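Mll7089 protein (Mesorhizobium loti, PDB 2OZ8) is of uncharacterised function but probably binds magnesium and may act as a hydro-lyase. Local coordinates at residues N198-V211 with L238-Y252. Numbering follows the deposited sequence.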
ATOM      1  N   ASN A 198       4.194  22.981 -20.119  1.00 38.84           N
ATOM      2  CA  ASN A 198       4.679  21.893 -20.948  1.00 39.06           C
ATOM      3  C   ASN A 198       5.895  21.180 -20.399  1.00 38.63           C
ATOM      4  O   ASN A 198       6.912  21.005 -21.106  1.00 38.11           O
ATOM      5  CB  ASN A 198       4.959  22.376 -22.341  1.00 40.21           C
ATOM      6  CG  ASN A 198       4.353  21.484 -23.357  1.00 46.64           C
ATOM      7  OD1 ASN A 198       4.899  20.422 -23.691  1.00 48.65           O
ATOM      8  ND2 ASN A 198       3.147  21.879 -23.835  1.00 53.86           N
ATOM      9  N   GLU A 199       5.768  20.766 -19.138  1.00 37.92           N
ATOM     10  CA  GLU A 199       6.730  19.927 -18.425  1.00 37.39           C
ATOM     11  C   GLU A 199       8.016  20.656 -18.042  1.00 36.94           C
ATOM     12  O   GLU A 199       9.001  20.026 -17.655  1.00 37.44           O
ATOM     13  CB  GLU A 199       7.062  18.614 -19.191  1.00 36.71           C
ATOM     14  CG  GLU A 199       5.903  17.724 -19.649  1.00 36.40           C
ATOM     15  CD  GLU A 199       6.356  16.286 -20.179  1.00 39.12           C
ATOM     16  OE1 GLU A 199       7.187  16.137 -21.072  1.00 44.95           O
ATOM     17  OE2 GLU A 199       5.868  15.247 -19.727  1.00 44.22           O
ATOM     18  N   ALA A 200       8.033  21.979 -18.175  1.00 36.31           N
ATOM     19  CA  ALA A 200       9.218  22.756 -17.844  1.00 34.74           C
ATOM     20  C   ALA A 200       9.595  22.665 -16.378  1.00 34.54           C
ATOM     21  O   ALA A 200      10.741  22.923 -16.010  1.00 35.33           O
ATOM     22  CB  ALA A 200       9.043  24.243 -18.256  1.00 33.94           C
ATOM     23  N   TRP A 201       8.653  22.316 -15.521  1.00 34.17           N
ATOM     24  CA  TRP A 201       8.916  22.398 -14.065  1.00 34.06           C
ATOM     25  C   TRP A 201       9.130  21.021 -13.436  1.00 33.64           C
ATOM     26  O   TRP A 201       8.711  20.029 -13.988  1.00 34.00           O
ATOM     27  CB  TRP A 201       7.795  23.147 -13.375  1.00 33.25           C
ATOM     28  CG  TRP A 201       7.607  24.546 -13.863  1.00 32.87           C
ATOM     29  CD1 TRP A 201       8.543  25.343 -14.437  1.00 33.25           C
ATOM     30  CD2 TRP A 201       6.419  25.344 -13.740  1.00 31.75           C
ATOM     31  NE1 TRP A 201       8.018  26.596 -14.698  1.00 34.15           N
ATOM     32  CE2 TRP A 201       6.711  26.621 -14.300  1.00 31.65           C
ATOM     33  CE3 TRP A 201       5.153  25.111 -13.202  1.00 30.21           C
ATOM     34  CZ2 TRP A 201       5.778  27.678 -14.332  1.00 31.65           C
ATOM     35  CZ3 TRP A 201       4.204  26.176 -13.236  1.00 35.21           C
ATOM     36  CH2 TRP A 201       4.536  27.449 -13.801  1.00 32.02           C
ATOM     37  N   THR A 202       9.871  20.967 -12.340  1.00 33.10           N
ATOM     38  CA  THR A 202       9.847  19.819 -11.442  1.00 32.18           C
ATOM     39  C   THR A 202       8.720  20.027 -10.372  1.00 31.82           C
ATOM     40  O   THR A 202       8.198  21.154 -10.164  1.00 31.06           O
ATOM     41  CB  THR A 202      11.246  19.661 -10.770  1.00 33.51           C
ATOM     42  OG1 THR A 202      11.661  20.913 -10.230  1.00 34.35           O
ATOM     43  CG2 THR A 202      12.329  19.174 -11.774  1.00 29.76           C
ATOM     44  N   SER A 203       8.330  18.971  -9.679  1.00 31.74           N
ATOM     45  CA  SER A 203       7.119  19.069  -8.825  1.00 31.93           C
ATOM     46  C   SER A 203       7.097  20.174  -7.783  1.00 32.08           C
ATOM     47  O   SER A 203       6.103  20.935  -7.747  1.00 32.53           O
ATOM     48  CB  SER A 203       6.721  17.738  -8.182  1.00 32.71           C
ATOM     49  OG  SER A 203       7.749  17.291  -7.331  1.00 32.97           O
ATOM     50  N   LYS A 204       8.148  20.318  -6.964  1.00 30.88           N
ATOM     51  CA  LYS A 204       8.083  21.368  -5.931  1.00 30.64           C
ATOM     52  C   LYS A 204       8.245  22.752  -6.490  1.00 30.87           C
ATOM     53  O   LYS A 204       7.626  23.701  -6.002  1.00 32.77           O
ATOM     54  CB  LYS A 204       9.003  21.079  -4.704  1.00 31.76           C
ATOM     55  CG  LYS A 204       8.883  22.040  -3.519  1.00 30.24           C
ATOM     56  CD  LYS A 204       7.465  22.212  -3.005  1.00 28.51           C
ATOM     57  CE  LYS A 204       6.936  20.933  -2.285  1.00 30.93           C
ATOM     58  NZ  LYS A 204       7.567  20.626  -0.971  1.00 29.61           N
ATOM     59  N   GLU A 205       9.048  22.881  -7.543  1.00 31.78           N
ATOM     60  CA  GLU A 205       9.129  24.105  -8.359  1.00 31.44           C
ATOM     61  C   GLU A 205       7.779  24.501  -8.962  1.00 31.52           C
ATOM     62  O   GLU A 205       7.379  25.654  -8.823  1.00 32.33           O
ATOM     63  CB  GLU A 205      10.126  23.920  -9.490  1.00 31.79           C
ATOM     64  CG  GLU A 205      10.280  25.178 -10.341  1.00 31.14           C
ATOM     65  CD  GLU A 205      11.008  24.910 -11.661  1.00 33.62           C
ATOM     66  OE1 GLU A 205      11.317  23.747 -12.021  1.00 33.09           O
ATOM     67  OE2 GLU A 205      11.287  25.895 -12.351  1.00 36.63           O
ATOM     68  N   ALA A 206       7.047  23.562  -9.577  1.00 31.29           N
ATOM     69  CA  ALA A 206       5.641  23.864 -10.035  1.00 31.37           C
ATOM     70  C   ALA A 206       4.813  24.451  -8.907  1.00 32.14           C
ATOM     71  O   ALA A 206       4.216  25.513  -9.049  1.00 32.54           O
ATOM     72  CB  ALA A 206       4.957  22.657 -10.580  1.00 29.34           C
ATOM     73  N   LEU A 207       4.828  23.775  -7.761  1.00 32.74           N
ATOM     74  CA  LEU A 207       4.034  24.204  -6.628  1.00 33.84           C
ATOM     75  C   LEU A 207       4.420  25.592  -6.052  1.00 33.83           C
ATOM     76  O   LEU A 207       3.544  26.373  -5.718  1.00 34.40           O
ATOM     77  CB  LEU A 207       4.036  23.111  -5.558  1.00 33.71           C
ATOM     78  CG  LEU A 207       3.203  23.237  -4.293  1.00 34.96           C
ATOM     79  CD1 LEU A 207       1.885  23.998  -4.414  1.00 33.78           C
ATOM     80  CD2 LEU A 207       2.963  21.844  -3.845  1.00 38.01           C
ATOM     81  N   THR A 208       5.705  25.902  -5.945  1.00 33.48           N
ATOM     82  CA  THR A 208       6.092  27.233  -5.455  1.00 33.85           C
ATOM     83  C   THR A 208       5.803  28.320  -6.470  1.00 34.04           C
ATOM     84  O   THR A 208       5.464  29.420  -6.105  1.00 34.60           O
ATOM     85  CB  THR A 208       7.577  27.299  -5.010  1.00 34.07           C
ATOM     86  OG1 THR A 208       8.422  27.122  -6.141  1.00 33.94           O
ATOM     87  CG2 THR A 208       7.886  26.178  -3.992  1.00 34.39           C
ATOM     88  N   LYS A 209       5.897  27.999  -7.753  1.00 34.43           N
ATOM     89  CA  LYS A 209       5.451  28.914  -8.812  1.00 34.24           C
ATOM     90  C   LYS A 209       3.938  29.147  -8.820  1.00 34.85           C
ATOM     91  O   LYS A 209       3.474  30.290  -8.918  1.00 35.59           O
ATOM     92  CB  LYS A 209       6.011  28.452 -10.167  1.00 33.72           C
ATOM     93  CG  LYS A 209       7.529  28.731 -10.186  1.00 33.45           C
ATOM     94  CD  LYS A 209       8.206  28.397 -11.439  1.00 31.66           C
ATOM     95  CE  LYS A 209       9.681  28.519 -11.238  1.00 31.26           C
ATOM     96  NZ  LYS A 209      10.398  28.426 -12.538  1.00 29.95           N
ATOM     97  N   LEU A 210       3.159  28.087  -8.651  1.00 34.48           N
ATOM     98  CA  LEU A 210       1.722  28.256  -8.478  1.00 35.12           C
ATOM     99  C   LEU A 210       1.374  29.127  -7.269  1.00 35.78           C
ATOM    100  O   LEU A 210       0.451  29.973  -7.329  1.00 36.70           O
ATOM    101  CB  LEU A 210       1.008  26.895  -8.427  1.00 34.78           C
ATOM    102  CG  LEU A 210       1.096  26.170  -9.788  1.00 33.59           C
ATOM    103  CD1 LEU A 210       0.728  24.705  -9.701  1.00 27.54           C
ATOM    104  CD2 LEU A 210       0.275  26.921 -10.849  1.00 31.08           C
ATOM    105  N   VAL A 211       2.118  28.976  -6.186  1.00 35.77           N
ATOM    106  CA  VAL A 211       1.873  29.828  -5.009  1.00 35.88           C
ATOM    107  C   VAL A 211       2.189  31.309  -5.334  1.00 35.95           C
ATOM    108  O   VAL A 211       1.374  32.201  -5.044  1.00 35.52           O
ATOM    109  CB  VAL A 211       2.701  29.335  -3.778  1.00 36.85           C
ATOM    110  CG1 VAL A 211       2.731  30.410  -2.661  1.00 35.55           C
ATOM    111  CG2 VAL A 211       2.191  27.969  -3.283  1.00 32.84           C
ATOM    112  N   LEU A 238       0.987  17.657  -6.253  1.00 36.53           N
ATOM    113  CA  LEU A 238       0.297  18.879  -6.757  1.00 36.54           C
ATOM    114  C   LEU A 238      -1.202  18.803  -6.543  1.00 36.97           C
ATOM    115  O   LEU A 238      -1.841  19.798  -6.195  1.00 36.51           O
ATOM    116  CB  LEU A 238       0.571  19.117  -8.264  1.00 35.74           C
ATOM    117  CG  LEU A 238       2.038  19.445  -8.571  1.00 35.65           C
ATOM    118  CD1 LEU A 238       2.312  19.500 -10.071  1.00 29.43           C
ATOM    119  CD2 LEU A 238       2.401  20.759  -7.884  1.00 33.49           C
ATOM    120  N   ARG A 239      -1.765  17.628  -6.826  1.00 37.28           N
ATOM    121  CA  ARG A 239      -3.199  17.460  -6.753  1.00 38.34           C
ATOM    122  C   ARG A 239      -3.650  17.699  -5.293  1.00 38.47           C
ATOM    123  O   ARG A 239      -4.691  18.317  -5.064  1.00 39.00           O
ATOM    124  CB  ARG A 239      -3.629  16.046  -7.199  1.00 38.88           C
ATOM    125  CG  ARG A 239      -4.054  15.908  -8.658  1.00 40.04           C
ATOM    126  CD  ARG A 239      -5.384  15.162  -8.745  1.00 45.59           C
ATOM    127  NE  ARG A 239      -5.324  13.847  -8.153  1.00 48.25           N
ATOM    128  CZ  ARG A 239      -6.130  13.370  -7.207  1.00 49.92           C
ATOM    129  NH1 ARG A 239      -7.177  14.053  -6.729  1.00 48.91           N
ATOM    130  NH2 ARG A 239      -5.864  12.157  -6.744  1.00 50.30           N
ATOM    131  N   HIS A 240      -2.866  17.188  -4.336  1.00 37.51           N
ATOM    132  CA  HIS A 240      -3.182  17.287  -2.924  1.00 36.98           C
ATOM    133  C   HIS A 240      -2.918  18.655  -2.315  1.00 37.97           C
ATOM    134  O   HIS A 240      -3.651  19.040  -1.409  1.00 40.16           O
ATOM    135  CB  HIS A 240      -2.480  16.210  -2.125  1.00 35.23           C
ATOM    136  CG  HIS A 240      -2.802  14.816  -2.581  1.00 35.13           C
ATOM    137  ND1 HIS A 240      -2.003  13.731  -2.273  1.00 32.25           N
ATOM    138  CD2 HIS A 240      -3.848  14.324  -3.308  1.00 31.98           C
ATOM    139  CE1 HIS A 240      -2.525  12.637  -2.821  1.00 34.76           C
ATOM    140  NE2 HIS A 240      -3.654  12.967  -3.437  1.00 30.81           N
ATOM    141  N   ALA A 241      -1.925  19.402  -2.809  1.00 36.66           N
ATOM    142  CA  ALA A 241      -1.482  20.627  -2.129  1.00 36.27           C
ATOM    143  C   ALA A 241      -2.084  21.870  -2.715  1.00 35.85           C
ATOM    144  O   ALA A 241      -2.256  22.876  -2.012  1.00 36.30           O
ATOM    145  CB  ALA A 241       0.072  20.751  -2.164  1.00 36.50           C
ATOM    146  N   VAL A 242      -2.370  21.809  -4.009  1.00 34.75           N
ATOM    147  CA  VAL A 242      -2.876  22.939  -4.782  1.00 34.13           C
ATOM    148  C   VAL A 242      -4.415  22.893  -4.653  1.00 35.22           C
ATOM    149  O   VAL A 242      -5.138  22.238  -5.439  1.00 37.32           O
ATOM    150  CB  VAL A 242      -2.373  22.840  -6.256  1.00 33.32           C
ATOM    151  CG1 VAL A 242      -2.891  23.933  -7.077  1.00 34.11           C
ATOM    152  CG2 VAL A 242      -0.846  22.863  -6.312  1.00 32.64           C
ATOM    153  N   THR A 243      -4.922  23.575  -3.649  1.00 34.20           N
ATOM    154  CA  THR A 243      -6.309  23.514  -3.339  1.00 33.47           C
ATOM    155  C   THR A 243      -7.064  24.615  -4.053  1.00 34.16           C
ATOM    156  O   THR A 243      -8.304  24.668  -3.953  1.00 34.94           O
ATOM    157  CB  THR A 243      -6.496  23.755  -1.811  1.00 34.10           C
ATOM    158  OG1 THR A 243      -5.923  25.002  -1.498  1.00 30.65           O
ATOM    159  CG2 THR A 243      -5.782  22.712  -0.987  1.00 33.39           C
ATOM    160  N   TRP A 244      -6.342  25.532  -4.722  1.00 33.21           N
ATOM    161  CA  TRP A 244      -6.965  26.704  -5.370  1.00 32.02           C
ATOM    162  C   TRP A 244      -7.105  26.574  -6.917  1.00 32.00           C
ATOM    163  O   TRP A 244      -7.690  27.445  -7.569  1.00 32.78           O
ATOM    164  CB  TRP A 244      -6.203  28.007  -4.988  1.00 32.06           C
ATOM    165  CG  TRP A 244      -4.734  27.960  -5.385  1.00 33.17           C
ATOM    166  CD1 TRP A 244      -4.194  28.386  -6.549  1.00 31.73           C
ATOM    167  CD2 TRP A 244      -3.637  27.364  -4.622  1.00 33.06           C
ATOM    168  NE1 TRP A 244      -2.834  28.114  -6.579  1.00 32.49           N
ATOM    169  CE2 TRP A 244      -2.463  27.500  -5.411  1.00 31.58           C
ATOM    170  CE3 TRP A 244      -3.541  26.773  -3.347  1.00 31.72           C
ATOM    171  CZ2 TRP A 244      -1.197  27.078  -4.971  1.00 30.70           C
ATOM    172  CZ3 TRP A 244      -2.260  26.311  -2.906  1.00 34.36           C
ATOM    173  CH2 TRP A 244      -1.114  26.477  -3.722  1.00 32.99           C
ATOM    174  N   THR A 245      -6.549  25.534  -7.530  1.00 30.64           N
ATOM    175  CA  THR A 245      -6.686  25.400  -8.965  1.00 29.62           C
ATOM    176  C   THR A 245      -6.588  23.952  -9.337  1.00 30.53           C
ATOM    177  O   THR A 245      -6.269  23.139  -8.471  1.00 31.46           O
ATOM    178  CB  THR A 245      -5.646  26.276  -9.768  1.00 30.14           C
ATOM    179  OG1 THR A 245      -5.980  26.236 -11.138  1.00 28.97           O
ATOM    180  CG2 THR A 245      -4.229  25.778  -9.653  1.00 26.31           C
ATOM    181  N   GLN A 246      -6.833  23.629 -10.613  1.00 31.35           N
ATOM    182  CA  GLN A 246      -6.838  22.242 -11.095  1.00 32.46           C
ATOM    183  C   GLN A 246      -5.560  21.873 -11.831  1.00 33.21           C
ATOM    184  O   GLN A 246      -5.000  22.712 -12.522  1.00 33.38           O
ATOM    185  CB  GLN A 246      -8.022  22.032 -12.025  1.00 31.90           C
ATOM    186  CG  GLN A 246      -9.393  22.024 -11.317  1.00 34.30           C
ATOM    187  CD  GLN A 246     -10.564  22.067 -12.292  1.00 35.14           C
ATOM    188  OE1 GLN A 246     -11.367  21.156 -12.346  1.00 38.97           O
ATOM    189  NE2 GLN A 246     -10.655  23.143 -13.066  1.00 40.75           N
ATOM    190  N   ILE A 247      -5.109  20.618 -11.675  1.00 33.72           N
ATOM    191  CA  ILE A 247      -3.952  20.097 -12.357  1.00 33.44           C
ATOM    192  C   ILE A 247      -4.417  19.284 -13.557  1.00 34.62           C
ATOM    193  O   ILE A 247      -4.989  18.196 -13.413  1.00 35.48           O
ATOM    194  CB  ILE A 247      -3.112  19.207 -11.417  1.00 34.20           C
ATOM    195  CG1 ILE A 247      -2.784  19.927 -10.080  1.00 34.60           C
ATOM    196  CG2 ILE A 247      -1.854  18.699 -12.119  1.00 33.34           C
ATOM    197  CD1 ILE A 247      -1.836  21.154 -10.208  1.00 36.36           C
ATOM    198  N   ASN A 248      -4.156  19.794 -14.754  1.00 35.05           N
ATOM    199  CA  ASN A 248      -4.716  19.229 -15.958  1.00 35.44           C
ATOM    200  C   ASN A 248      -3.576  18.431 -16.542  1.00 37.23           C
ATOM    201  O   ASN A 248      -2.497  18.936 -16.681  1.00 37.83           O
ATOM    202  CB  ASN A 248      -5.218  20.390 -16.844  1.00 34.87           C
ATOM    203  CG  ASN A 248      -5.898  19.938 -18.134  1.00 35.27           C
ATOM    204  OD1 ASN A 248      -5.484  18.984 -18.752  1.00 35.32           O
ATOM    205  ND2 ASN A 248      -6.943  20.661 -18.554  1.00 37.53           N
ATOM    206  N   SER A 249      -3.792  17.165 -16.856  1.00 39.46           N
ATOM    207  CA  SER A 249      -2.683  16.276 -17.219  1.00 42.50           C
ATOM    208  C   SER A 249      -3.056  15.300 -18.301  1.00 43.76           C
ATOM    209  O   SER A 249      -4.201  14.944 -18.446  1.00 44.60           O
ATOM    210  CB  SER A 249      -2.216  15.458 -16.015  1.00 42.42           C
ATOM    211  OG  SER A 249      -0.820  15.232 -16.126  1.00 47.34           O
ATOM    212  N   GLY A 250      -2.069  14.879 -19.066  1.00 46.81           N
ATOM    213  CA  GLY A 250      -2.195  13.735 -19.973  1.00 50.73           C
ATOM    214  C   GLY A 250      -1.566  13.908 -21.345  1.00 53.46           C
ATOM    215  O   GLY A 250      -1.706  13.017 -22.195  1.00 53.99           O
ATOM    216  N   GLU A 251      -0.911  15.056 -21.579  1.00 55.94           N
ATOM    217  CA  GLU A 251      -0.238  15.327 -22.868  1.00 57.56           C
ATOM    218  C   GLU A 251       0.845  14.278 -23.093  1.00 57.95           C
ATOM    219  O   GLU A 251       1.513  13.852 -22.144  1.00 58.47           O
ATOM    220  CB  GLU A 251       0.379  16.753 -22.928  1.00 57.48           C
ATOM    221  CG  GLU A 251       0.850  17.261 -24.329  1.00 57.85           C
ATOM    222  CD  GLU A 251      -0.281  17.883 -25.200  1.00 61.92           C
ATOM    223  OE1 GLU A 251      -1.358  17.264 -25.244  1.00 63.54           O
ATOM    224  OE2 GLU A 251      -0.101  18.976 -25.840  1.00 60.58           O
ATOM    225  N   TYR A 252       0.989  13.863 -24.345  1.00 58.37           N
ATOM    226  CA  TYR A 252       2.075  12.981 -24.776  1.00 59.29           C
ATOM    227  C   TYR A 252       1.815  11.531 -24.380  1.00 58.47           C
ATOM    228  O   TYR A 252       2.685  10.667 -24.544  1.00 58.70           O
ATOM    229  CB  TYR A 252       3.458  13.479 -24.281  1.00 60.56           C
ATOM    230  CG  TYR A 252       3.713  14.936 -24.621  1.00 63.54           C
ATOM    231  CD1 TYR A 252       3.906  15.899 -23.615  1.00 63.60           C
ATOM    232  CD2 TYR A 252       3.721  15.362 -25.964  1.00 65.59           C
ATOM    233  CE1 TYR A 252       4.119  17.249 -23.939  1.00 65.87           C
ATOM    234  CE2 TYR A 252       3.936  16.692 -26.295  1.00 66.19           C
ATOM    235  CZ  TYR A 252       4.128  17.632 -25.287  1.00 65.84           C
ATOM    236  OH  TYR A 252       4.320  18.946 -25.660  1.00 66.24           O
TER
HETATM  237  O   HOH W   1      -1.679  29.487  -8.853  1.00 25.79           O
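The indole of Trp244 lies obliquely against Leu207 CD1, Val211 CG2 and the carbonyl O of Leu210, while one of its faces carries Val242 CG1, displaced from the ring centre. At the indole edge, in the ring plane, a water accepts from Trp244 NE1 at 2.9 Å and donates to Leu210 O, linking ring and helix 203-215 without a direct bond. Across the contact, the nearest carbon to the indole is Val211 CG2, 3.7 Å from Trp244 CH2. The other flat group, the ring of Tyr252, has Glu251 CG over the centre of one face and Asn198 OD1 at its edge, in plane. There Tyr252 OH donates to Asn198 OD1 at 2.5 Å, meeting a lone pair in the carbonyl plane although amide and ring planes stand 66° apart. Tyr252 is poorly ordered, so the exact length of this bond is uncertain. Replacing Asn198 by an alanine removes this acceptor and would probably leave the tyrosine hydroxyl without its mate in this contact, the ring freer to turn. Glu199 merely flanks the ring, its carboxylate being engaged in a salt bridge with Arg229. Both segments belong to the (β/α)-barrel domain of the enolase superfamily: helices 203-215 and 232-241 are neighbours on its outside, and the Asn198 and Tyr252 loops follow the C-terminal ends of strands 192-196 and 246-249. Between the helices, Leu207 sends its two methyls apart. Its CD2 reaches Ala241 CB at 3.5 Å and its CD1 meets Val242 CG2, from a CG that chi1 of -176° sets opposite the backbone N. Leu238 inserts from the facing helix, placing CD2 3.7 Å from Leu207 CB and CD1 beside Ala206 CB. Deeper toward the barrel wall, Leu210 CD1 approaches Val242 CG2 and, at 4.4 Å, Ile247 CD1; Leu210 and Ile247 also both pack on Val223 of strand 222-224.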